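Local atomic coordinates of SAHS4 (Ramazzottius varieornatus, PDB entry 5Z4G), a protein that probably acts as a secreted, heat-soluble molecular shield when water is scarce, and binds zinc ions. Residues L25-S30 with L62-K67; Y74-S79 with T89-G94; G94-L99 with K107-E112; E115-K120 with V132-T137. All coordinates share one frame; numbering follows the deposited sequence.

Contact 1. Residues L25-S30 with L62-K67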
# COMPACT_ATOMS: atom_id res chain seq x y z
N LEU A 25 -3.08 10.01 5.71
CA LEU A 25 -1.88 10.44 6.43
C LEU A 25 -1.92 9.95 7.87
O LEU A 25 -2.94 10.07 8.56
CB LEU A 25 -1.70 11.96 6.38
CG LEU A 25 -1.40 12.61 5.03
CD1 LEU A 25 -1.57 14.11 5.13
CD2 LEU A 25 -0.00 12.27 4.50
N GLY A 26 -0.81 9.39 8.32
CA GLY A 26 -0.73 8.77 9.65
C GLY A 26 -0.02 7.44 9.61
O GLY A 26 0.51 7.04 8.57
N LYS A 27 -0.02 6.76 10.76
CA LYS A 27 0.58 5.43 10.87
C LYS A 27 -0.52 4.41 11.14
O LYS A 27 -1.46 4.68 11.86
CB LYS A 27 1.65 5.39 11.96
CG LYS A 27 2.57 4.19 11.83
CD LYS A 27 3.61 4.19 12.93
CE LYS A 27 4.65 3.11 12.67
NZ LYS A 27 5.76 3.17 13.66
N TRP A 28 -0.37 3.23 10.53
CA TRP A 28 -1.44 2.25 10.43
C TRP A 28 -0.90 0.85 10.71
O TRP A 28 0.19 0.50 10.26
CB TRP A 28 -2.02 2.27 9.01
CG TRP A 28 -2.54 3.63 8.62
CD1 TRP A 28 -1.89 4.60 7.89
CD2 TRP A 28 -3.81 4.18 8.97
NE1 TRP A 28 -2.70 5.71 7.75
CE2 TRP A 28 -3.89 5.47 8.39
CE3 TRP A 28 -4.93 3.68 9.68
CZ2 TRP A 28 -5.04 6.29 8.52
CZ3 TRP A 28 -6.07 4.49 9.82
CH2 TRP A 28 -6.11 5.78 9.24
N GLU A 29 -1.67 0.06 11.46
CA GLU A 29 -1.32 -1.33 11.74
C GLU A 29 -2.37 -2.26 11.16
O GLU A 29 -3.57 -2.07 11.41
CB GLU A 29 -1.19 -1.56 13.26
CG GLU A 29 -0.93 -3.01 13.65
CD GLU A 29 -1.10 -3.25 15.13
OE1 GLU A 29 -1.56 -4.34 15.51
OE2 GLU A 29 -0.78 -2.34 15.93
N SER A 30 -1.94 -3.25 10.39
CA SER A 30 -2.87 -4.22 9.80
C SER A 30 -3.64 -4.94 10.90
O SER A 30 -3.07 -5.31 11.95
CB SER A 30 -2.14 -5.20 8.90
OG SER A 30 -1.17 -5.95 9.61
N LEU A 62 3.06 -2.56 9.27
CA LEU A 62 2.93 -1.16 9.66
C LEU A 62 3.10 -0.29 8.42
O LEU A 62 4.03 -0.48 7.64
CB LEU A 62 3.95 -0.79 10.74
CG LEU A 62 3.94 -1.63 12.01
CD1 LEU A 62 4.97 -1.10 13.00
CD2 LEU A 62 2.55 -1.71 12.65
N LEU A 63 2.19 0.65 8.25
CA LEU A 63 2.23 1.55 7.12
C LEU A 63 2.21 2.98 7.63
O LEU A 63 1.39 3.33 8.48
CB LEU A 63 1.02 1.25 6.25
CG LEU A 63 0.64 2.10 5.07
CD1 LEU A 63 1.77 2.12 4.06
CD2 LEU A 63 -0.61 1.46 4.48
N LYS A 64 3.11 3.83 7.13
CA LYS A 64 3.13 5.23 7.54
C LYS A 64 3.21 6.14 6.33
O LYS A 64 4.08 5.95 5.48
CB LYS A 64 4.29 5.50 8.52
CG LYS A 64 4.25 6.89 9.15
CD LYS A 64 5.12 6.99 10.38
CE LYS A 64 6.52 7.47 10.06
NZ LYS A 64 7.10 8.21 11.21
N TYR A 65 2.31 7.12 6.26
CA TYR A 65 2.33 8.17 5.24
C TYR A 65 2.44 9.50 5.95
O TYR A 65 1.72 9.74 6.92
CB TYR A 65 1.03 8.17 4.42
CG TYR A 65 0.91 7.04 3.43
CD1 TYR A 65 1.56 7.12 2.19
CD2 TYR A 65 0.12 5.93 3.70
CE1 TYR A 65 1.44 6.10 1.25
CE2 TYR A 65 -0.00 4.90 2.77
CZ TYR A 65 0.67 4.99 1.56
OH TYR A 65 0.57 3.97 0.65
N TRP A 66 3.33 10.38 5.48
CA TRP A 66 3.46 11.71 6.08
C TRP A 66 3.93 12.75 5.07
O TRP A 66 4.46 12.41 4.01
CB TRP A 66 4.34 11.69 7.35
CG TRP A 66 5.83 11.55 7.17
CD1 TRP A 66 6.76 12.56 7.25
CD2 TRP A 66 6.57 10.34 6.99
NE1 TRP A 66 8.03 12.05 7.08
CE2 TRP A 66 7.94 10.69 6.93
CE3 TRP A 66 6.21 8.99 6.83
CZ2 TRP A 66 8.96 9.74 6.73
CZ3 TRP A 66 7.22 8.04 6.63
CH2 TRP A 66 8.58 8.42 6.59
N LYS A 67 3.68 14.01 5.42
CA LYS A 67 4.08 15.14 4.61
C LYS A 67 4.66 16.18 5.55
O LYS A 67 4.00 16.58 6.51
CB LYS A 67 2.86 15.70 3.87
CG LYS A 67 3.10 16.97 3.07
CD LYS A 67 3.33 16.69 1.60
CE LYS A 67 3.42 17.97 0.80
NZ LYS A 67 2.94 17.81 -0.60

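Contact 2. Residues Y74-S79 with T89-G94. With ZN (zinc ion), chain C.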
# COMPACT_ATOMS: atom_id res chain seq x y z
N TYR A 74 5.59 13.57 -0.61
CA TYR A 74 5.10 12.77 0.50
C TYR A 74 6.11 11.68 0.81
O TYR A 74 6.89 11.30 -0.06
CB TYR A 74 3.76 12.10 0.15
CG TYR A 74 2.63 13.09 0.03
CD1 TYR A 74 2.39 13.79 -1.16
CD2 TYR A 74 1.83 13.39 1.14
CE1 TYR A 74 1.38 14.73 -1.24
CE2 TYR A 74 0.81 14.31 1.07
CZ TYR A 74 0.58 14.98 -0.13
OH TYR A 74 -0.42 15.91 -0.22
N HIS A 75 6.08 11.19 2.04
CA HIS A 75 6.88 10.04 2.44
C HIS A 75 6.00 8.86 2.80
O HIS A 75 4.88 9.02 3.31
CB HIS A 75 7.71 10.38 3.66
CG HIS A 75 8.92 11.21 3.36
ND1 HIS A 75 10.16 10.67 3.11
CD2 HIS A 75 9.07 12.55 3.26
CE1 HIS A 75 11.02 11.63 2.86
NE2 HIS A 75 10.39 12.79 2.95
N VAL A 76 6.52 7.66 2.53
CA VAL A 76 5.87 6.41 2.90
C VAL A 76 6.92 5.48 3.48
O VAL A 76 8.06 5.43 2.99
CB VAL A 76 5.09 5.75 1.73
CG1 VAL A 76 5.99 5.51 0.51
CG2 VAL A 76 4.39 4.46 2.16
N GLN A 77 6.52 4.74 4.51
CA GLN A 77 7.35 3.73 5.11
C GLN A 77 6.47 2.55 5.45
O GLN A 77 5.40 2.72 6.04
CB GLN A 77 8.03 4.29 6.37
CG GLN A 77 8.95 3.31 7.08
CD GLN A 77 9.40 3.85 8.41
OE1 GLN A 77 8.62 3.91 9.36
NE2 GLN A 77 10.66 4.25 8.49
N THR A 78 6.90 1.36 5.03
CA THR A 78 6.25 0.13 5.44
C THR A 78 7.27 -0.75 6.14
O THR A 78 8.45 -0.77 5.77
CB THR A 78 5.61 -0.67 4.28
OG1 THR A 78 6.62 -1.04 3.33
CG2 THR A 78 4.53 0.12 3.59
N SER A 79 6.81 -1.44 7.16
CA SER A 79 7.65 -2.41 7.86
C SER A 79 6.83 -3.61 8.25
O SER A 79 5.60 -3.52 8.41
CB SER A 79 8.34 -1.79 9.07
OG SER A 79 7.41 -1.28 10.00
N THR A 89 10.38 5.38 1.07
CA THR A 89 10.56 6.19 -0.12
C THR A 89 9.77 7.50 -0.04
O THR A 89 9.07 7.77 0.94
CB THR A 89 10.29 5.38 -1.42
OG1 THR A 89 10.92 6.03 -2.54
CG2 THR A 89 8.80 5.19 -1.71
N SER A 90 9.93 8.32 -1.08
CA SER A 90 9.19 9.56 -1.22
C SER A 90 8.57 9.58 -2.60
O SER A 90 9.05 8.91 -3.52
CB SER A 90 10.12 10.76 -1.02
OG SER A 90 11.24 10.67 -1.87
N PHE A 91 7.48 10.33 -2.74
CA PHE A 91 6.80 10.44 -4.03
C PHE A 91 6.12 11.79 -4.17
O PHE A 91 5.79 12.44 -3.18
CB PHE A 91 5.81 9.27 -4.25
CG PHE A 91 4.66 9.22 -3.25
CD1 PHE A 91 3.46 9.89 -3.51
CD2 PHE A 91 4.78 8.49 -2.07
CE1 PHE A 91 2.40 9.84 -2.59
CE2 PHE A 91 3.74 8.45 -1.15
CZ PHE A 91 2.54 9.11 -1.41
N LYS A 92 5.90 12.18 -5.42
CA LYS A 92 5.12 13.36 -5.74
C LYS A 92 3.91 12.88 -6.52
O LYS A 92 4.04 12.00 -7.38
CB LYS A 92 5.94 14.36 -6.58
CG LYS A 92 7.17 14.87 -5.84
CD LYS A 92 7.95 15.92 -6.62
CE LYS A 92 9.22 16.26 -5.87
NZ LYS A 92 9.95 17.42 -6.43
N MET A 93 2.75 13.45 -6.22
CA MET A 93 1.52 13.08 -6.94
C MET A 93 1.68 13.24 -8.45
O MET A 93 2.17 14.26 -8.94
CB MET A 93 0.32 13.90 -6.46
CG MET A 93 -0.01 13.68 -5.00
SD MET A 93 -0.49 11.98 -4.62
CE MET A 93 -0.63 12.14 -2.84
N GLY A 94 1.29 12.20 -9.17
CA GLY A 94 1.33 12.20 -10.64
C GLY A 94 2.69 11.97 -11.29
O GLY A 94 2.79 12.00 -12.52
ZN ZN C . 11.29 14.62 2.58
O HOH W 1 10.38 7.92 3.58
O HOH W 2 12.99 13.89 1.58
O HOH W 3 12.57 14.34 4.50

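Contact 3. Residues G94-L99 with K107-E112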
# COMPACT_ATOMS: atom_id res chain seq x y z
N GLY A 94 1.29 12.20 -9.17
CA GLY A 94 1.33 12.20 -10.64
C GLY A 94 2.69 11.97 -11.29
O GLY A 94 2.79 12.00 -12.52
N GLN A 95 3.72 11.74 -10.48
CA GLN A 95 5.07 11.53 -11.02
C GLN A 95 5.54 10.10 -10.75
O GLN A 95 5.48 9.61 -9.62
CB GLN A 95 6.06 12.56 -10.44
CG GLN A 95 5.62 14.00 -10.69
CD GLN A 95 6.62 15.03 -10.20
OE1 GLN A 95 7.73 14.69 -9.83
NE2 GLN A 95 6.22 16.29 -10.18
N GLU A 96 6.00 9.43 -11.80
CA GLU A 96 6.38 8.02 -11.70
C GLU A 96 7.61 7.81 -10.80
O GLU A 96 8.55 8.60 -10.82
CB GLU A 96 6.62 7.42 -13.09
CG GLU A 96 6.67 5.89 -13.13
CD GLU A 96 6.77 5.34 -14.55
OE1 GLU A 96 7.80 5.57 -15.21
OE2 GLU A 96 5.81 4.68 -14.99
N GLY A 97 7.56 6.75 -10.00
CA GLY A 97 8.71 6.25 -9.25
C GLY A 97 8.93 4.78 -9.58
O GLY A 97 8.05 4.12 -10.14
N THR A 98 10.11 4.28 -9.21
CA THR A 98 10.45 2.87 -9.39
C THR A 98 11.03 2.32 -8.10
O THR A 98 11.87 2.96 -7.46
CB THR A 98 11.42 2.65 -10.58
OG1 THR A 98 10.81 3.09 -11.80
CG2 THR A 98 11.81 1.16 -10.74
N LEU A 99 10.55 1.14 -7.70
CA LEU A 99 11.12 0.40 -6.58
C LEU A 99 11.53 -0.98 -7.05
O LEU A 99 11.01 -1.48 -8.05
CB LEU A 99 10.13 0.30 -5.42
CG LEU A 99 9.82 1.61 -4.69
CD1 LEU A 99 8.53 1.48 -3.90
CD2 LEU A 99 10.96 2.04 -3.78
N LYS A 107 7.10 -0.16 -11.17
CA LYS A 107 6.86 1.24 -11.49
C LYS A 107 5.52 1.65 -10.89
O LYS A 107 4.56 0.90 -10.94
CB LYS A 107 6.84 1.46 -13.00
CG LYS A 107 8.17 1.19 -13.69
CD LYS A 107 8.09 1.47 -15.18
CE LYS A 107 9.33 0.98 -15.89
NZ LYS A 107 9.29 1.29 -17.35
N TYR A 108 5.46 2.84 -10.31
CA TYR A 108 4.20 3.29 -9.72
C TYR A 108 3.96 4.79 -9.87
O TYR A 108 4.90 5.56 -10.01
CB TYR A 108 4.12 2.90 -8.23
CG TYR A 108 5.01 3.75 -7.34
CD1 TYR A 108 6.35 3.41 -7.15
CD2 TYR A 108 4.51 4.91 -6.73
CE1 TYR A 108 7.17 4.19 -6.36
CE2 TYR A 108 5.33 5.71 -5.95
CZ TYR A 108 6.65 5.34 -5.76
OH TYR A 108 7.45 6.13 -4.98
N VAL A 109 2.68 5.18 -9.84
CA VAL A 109 2.27 6.58 -9.79
C VAL A 109 1.16 6.73 -8.77
O VAL A 109 0.19 5.96 -8.79
CB VAL A 109 1.75 7.10 -11.16
CG1 VAL A 109 1.43 8.59 -11.07
CG2 VAL A 109 2.76 6.87 -12.27
N CYS A 110 1.30 7.70 -7.87
CA CYS A 110 0.28 8.01 -6.87
C CYS A 110 -0.53 9.22 -7.30
O CYS A 110 0.02 10.20 -7.77
CB CYS A 110 0.91 8.30 -5.52
SG CYS A 110 1.70 6.87 -4.80
N THR A 111 -1.85 9.12 -7.14
CA THR A 111 -2.75 10.25 -7.39
C THR A 111 -3.80 10.29 -6.29
O THR A 111 -3.87 9.39 -5.44
CB THR A 111 -3.46 10.13 -8.76
OG1 THR A 111 -4.10 8.85 -8.86
CG2 THR A 111 -2.47 10.31 -9.93
N GLU A 112 -4.62 11.34 -6.31
CA GLU A 112 -5.70 11.51 -5.35
C GLU A 112 -7.04 11.63 -6.04
O GLU A 112 -7.14 12.23 -7.12
CB GLU A 112 -5.46 12.75 -4.50
CG GLU A 112 -4.20 12.68 -3.67
CD GLU A 112 -3.93 13.96 -2.92
OE1 GLU A 112 -3.35 14.88 -3.52
OE2 GLU A 112 -4.29 14.04 -1.73
O HOH W 4 3.59 9.21 -7.42

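Contact 4. Residues E115-K120 with V132-T137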
# COMPACT_ATOMS: atom_id res chain seq x y z
N GLU A 115 -10.52 12.42 -1.05
CA GLU A 115 -9.81 11.95 0.14
C GLU A 115 -9.09 10.61 -0.02
O GLU A 115 -8.42 10.15 0.91
CB GLU A 115 -10.77 11.89 1.32
CG GLU A 115 -11.23 13.27 1.75
CD GLU A 115 -11.96 13.28 3.08
OE1 GLU A 115 -12.29 12.21 3.63
OE2 GLU A 115 -12.20 14.39 3.57
N GLN A 116 -9.23 10.00 -1.20
CA GLN A 116 -8.68 8.67 -1.47
C GLN A 116 -7.33 8.75 -2.18
O GLN A 116 -7.20 9.45 -3.20
CB GLN A 116 -9.69 7.88 -2.31
CG GLN A 116 -9.31 6.44 -2.60
CD GLN A 116 -10.31 5.78 -3.52
OE1 GLN A 116 -10.37 6.08 -4.72
NE2 GLN A 116 -11.13 4.88 -2.97
N LEU A 117 -6.35 8.03 -1.64
CA LEU A 117 -5.04 7.89 -2.28
C LEU A 117 -5.12 6.69 -3.22
O LEU A 117 -5.59 5.62 -2.82
CB LEU A 117 -3.95 7.66 -1.22
CG LEU A 117 -2.54 7.40 -1.74
CD1 LEU A 117 -1.96 8.62 -2.45
CD2 LEU A 117 -1.62 6.98 -0.60
N ILE A 118 -4.64 6.86 -4.45
CA ILE A 118 -4.64 5.80 -5.45
C ILE A 118 -3.20 5.55 -5.89
O ILE A 118 -2.48 6.50 -6.23
CB ILE A 118 -5.49 6.19 -6.69
CG1 ILE A 118 -6.95 6.50 -6.31
CG2 ILE A 118 -5.43 5.10 -7.76
CD1 ILE A 118 -7.73 7.19 -7.39
N THR A 119 -2.78 4.29 -5.90
CA THR A 119 -1.45 3.92 -6.36
C THR A 119 -1.62 2.95 -7.51
O THR A 119 -2.21 1.88 -7.35
CB THR A 119 -0.59 3.31 -5.23
OG1 THR A 119 -0.56 4.22 -4.12
CG2 THR A 119 0.84 3.03 -5.71
N LYS A 120 -1.12 3.35 -8.68
CA LYS A 120 -1.17 2.49 -9.86
C LYS A 120 0.22 1.91 -10.06
O LYS A 120 1.21 2.65 -10.11
CB LYS A 120 -1.64 3.29 -11.09
CG LYS A 120 -3.09 3.76 -10.97
CD LYS A 120 -3.61 4.41 -12.24
CE LYS A 120 -4.97 5.05 -11.97
NZ LYS A 120 -5.66 5.44 -13.23
N VAL A 132 -4.12 0.08 -6.27
CA VAL A 132 -4.32 0.05 -4.82
C VAL A 132 -5.01 1.36 -4.44
O VAL A 132 -4.59 2.43 -4.89
CB VAL A 132 -2.98 -0.12 -4.05
CG1 VAL A 132 -3.23 -0.37 -2.56
CG2 VAL A 132 -2.14 -1.25 -4.63
N THR A 133 -6.07 1.29 -3.64
CA THR A 133 -6.71 2.50 -3.12
C THR A 133 -6.66 2.50 -1.59
O THR A 133 -6.78 1.43 -0.96
CB THR A 133 -8.17 2.66 -3.57
OG1 THR A 133 -8.96 1.61 -3.01
CG2 THR A 133 -8.32 2.63 -5.09
N TYR A 134 -6.50 3.69 -1.01
CA TYR A 134 -6.46 3.86 0.43
C TYR A 134 -7.59 4.79 0.80
O TYR A 134 -7.59 5.96 0.40
CB TYR A 134 -5.10 4.45 0.87
CG TYR A 134 -3.95 3.53 0.54
CD1 TYR A 134 -3.36 3.52 -0.74
CD2 TYR A 134 -3.47 2.62 1.50
CE1 TYR A 134 -2.32 2.65 -1.05
CE2 TYR A 134 -2.42 1.75 1.20
CZ TYR A 134 -1.86 1.76 -0.07
OH TYR A 134 -0.84 0.89 -0.35
N THR A 135 -8.57 4.25 1.53
CA THR A 135 -9.76 4.98 1.95
C THR A 135 -9.81 4.95 3.46
O THR A 135 -9.91 3.88 4.05
CB THR A 135 -11.04 4.34 1.37
OG1 THR A 135 -10.86 4.17 -0.04
CG2 THR A 135 -12.26 5.23 1.61
N ALA A 136 -9.74 6.13 4.07
CA ALA A 136 -9.68 6.23 5.53
C ALA A 136 -10.72 7.20 6.05
O ALA A 136 -11.00 8.20 5.40
CB ALA A 136 -8.29 6.65 5.99
N THR A 137 -11.30 6.88 7.20
CA THR A 137 -12.10 7.83 7.97
C THR A 137 -11.72 7.59 9.41
O THR A 137 -11.82 6.46 9.91
CB THR A 137 -13.63 7.64 7.80
OG1 THR A 137 -13.99 7.82 6.43
CG2 THR A 137 -14.38 8.66 8.65
O HOH W 5 -12.35 9.36 3.24
O HOH W 6 -10.05 8.24 2.21

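Contact 1. Residues L25-S30 with L62-K67
Gly26 to Glu29 run antiparallel beside Leu62 to Tyr65, joining two neighbouring strands of the barrel wall that are far apart in sequence. Four backbone hydrogen bonds make the ladder: Gly26 and Tyr65 bond each other through both N and O, and so do Trp28 and Leu63. The link from Trp28 N to Leu63 O is short at 2.7 Å, yet bent to 137° at the hydrogen. Gly26 adopts backbone angles that would drive a beta carbon into the carbonyl oxygen of Leu25, so the position suits glycine. The 31 residues between the segments hold helices 38-44 and 49-52, and a pair of short helices between the first two strands is the layout of fatty-acid-binding proteins. Trp28, Leu63 and Tyr65 share one face of the sheet. Trp28 turns CG beside its own backbone N (chi1 -58°), and this brings CD1 to 3.6 Å from Leu63 O, which sits at the ring edge, while NE1 bonds Trp24 O. Tyr65 OH hydrogen-bonds a tetraethylene glycol, probably from the crystallisation liquor. On the other face Lys27 and Lys64 pass obliquely, Lys27 CG 4.0 Å from Lys64 CB, and the amine of Lys27 goes on to a salt bridge with the terminal carboxylate of Ala161. Leu62 lies alongside Glu29 (one of two modelled conformers), its CD2 3.8 Å from Glu29 CB. Leu25 CD2 reaches to 3.8 Å from Trp66 CA.

Contact 2. Residues Y74-S79 with T89-G94
Thr89 pairs with Val76 through two backbone hydrogen bonds, and their methyls lie side by side, Thr89 CG2 3.6 Å from Val76 CG1. A water accepts a hydrogen bond from His75 ND1 (2.8 Å) in the plane of that imidazole and lies 3.0 Å from Thr89 O, to which it can donate. With ND1 given to the water, His75 NE2 binds zinc at 2.1 Å, the metal being completed by Glu68, Glu71, His73 and two waters. Ser90 places CB over a face of the His75 ring. Phe91 bonds Tyr74 through both backbone N and O. Its CG stands between the backbone N and carbonyl carbon (chi1 63°), which carries the ring under Tyr74 CB, its centroid 3.8 Å from that carbon; the two rings barely overlap. Replacing Phe91 with an alanine would probably open a gap beneath Tyr74 and deprive Val76 CG1 of the ring edge it meets. Met93 folds back, CE making a CH-pi contact over the Tyr74 ring, 3.6 Å from Tyr74 CE1, while SD lies obliquely, a Met-aromatic contact. This hairpin has strand 62-66 along its other flank, where Trp66 stacks on His75, while Phe91 packs on Tyr108 and Cys110 of strand 104-113.

Contact 3. Residues G94-L99 with K107-E112
Gly97 and Tyr108 bond each other through both backbone N and O, at 2.9 Å from Gly97 N to Tyr108 O, and make the central rung between these two strands. Toward Gly94 the chains splay, and direct pairing gives way to a water: it donates to Gln95 O and accepts from Cys110 N at 2.8 Å, so both atoms are satisfied although they do not meet. Direct bonding resumes with Gly94 N, which gives a nearly straight bond to Cys110 O. On its other edge the 107-112 strand is served by strand 116-123, through backbone bonds of Lys107, Val109 and Thr111. Among the charged groups, Glu96 lays its carboxylate across the aliphatic part of Lys107, OE2 3.9 Å from Lys107 CB, but the amine stays 5.0 Å from Glu96 OE1, too far for direct pairing. Glu112 has a salt bridge to Lys22. The Tyr108 ring, its CG between backbone N and carbonyl carbon (chi1 74°), has Gly97 CA over one face, where any beta carbon would clash, and Leu99 CD1 obliquely 3.9 Å from its CE1. A serine in place of Tyr108 takes the ring away and would probably open a gap over Gly97 CA and beside Leu99 CD1. The hairpin borders the break between strands 86-91 and 97-101, which are the sheet's outermost strands, a gap characteristic of fatty-acid-binding-protein barrels.

Contact 4. Residues E115-K120 with V132-T137
Leu117 has its CG anti to the backbone N (chi1 176°), whereas Tyr134 carries its ring beside its own N (chi1 -63°); the two side chains thus run alongside each other, Leu117 CD2 3.9 Å from Tyr134 CD1. They belong to an antiparallel beta hairpin, strands 116-123 and 128-137, in the wall of a fatty-acid-binding-protein-like barrel. Backbone bonds run both ways between Leu117 and Tyr134 and between Thr119 and Val132; the longest is Leu117 N to Tyr134 O at 3.2 Å, and Thr119 N to Val132 O is tighter at 2.8 Å. The edge of the Tyr134 ring takes Leu117 O in its plane and has Thr119 OG1 near CE1, while the phenol oxygen is bonded by Gln143 NE2 and the ring meets Tyr65 edge-to-face. This face, with Leu117, Val132 and Tyr134 buried, looks into the barrel, where Thr119 OG1 hydrogen-bonds a tetraethylene glycol, probably from the crystallisation liquor. Where the strands part at Glu115, two waters fill in: one accepts from Ala136 N and can donate to Glu115 O; the other lies within bonding distance of Glu115 OE1 and Ala136 O. On the face that carries Ile118 and Thr133, Ile118 packs on Thr111 of the next strand. Nearby Gln116, in one of two modelled conformers, stretches across Thr133, and its NE2 gives Thr135 OG1 a 3.0 Å hydrogen bond that is almost perfectly straight and lies in the amide plane.

In the fold
From the N terminus the four contacts follow in series, and none nests in or crosses another. Contact 1 closes the long loop that carries the two short helices. Contact 2 then closes a hairpin whose first strand is already bonded to strand 62-66, as Lys64 N to Gln77 O and His75 N to Trp66 O. Gly94 ends contact 2 and begins contact 3, a hairpin on the far side of the break in the sheet. Contact 4 closes the next hairpin, joined to contact 3 by bonds from Ile118 N to Thr111 O and Lys120 N to Val109 O. Through the interior, Tyr65 packs on Tyr134 and Leu117, and Met93 on Leu117, tying contacts 1 and 2 to contact 4.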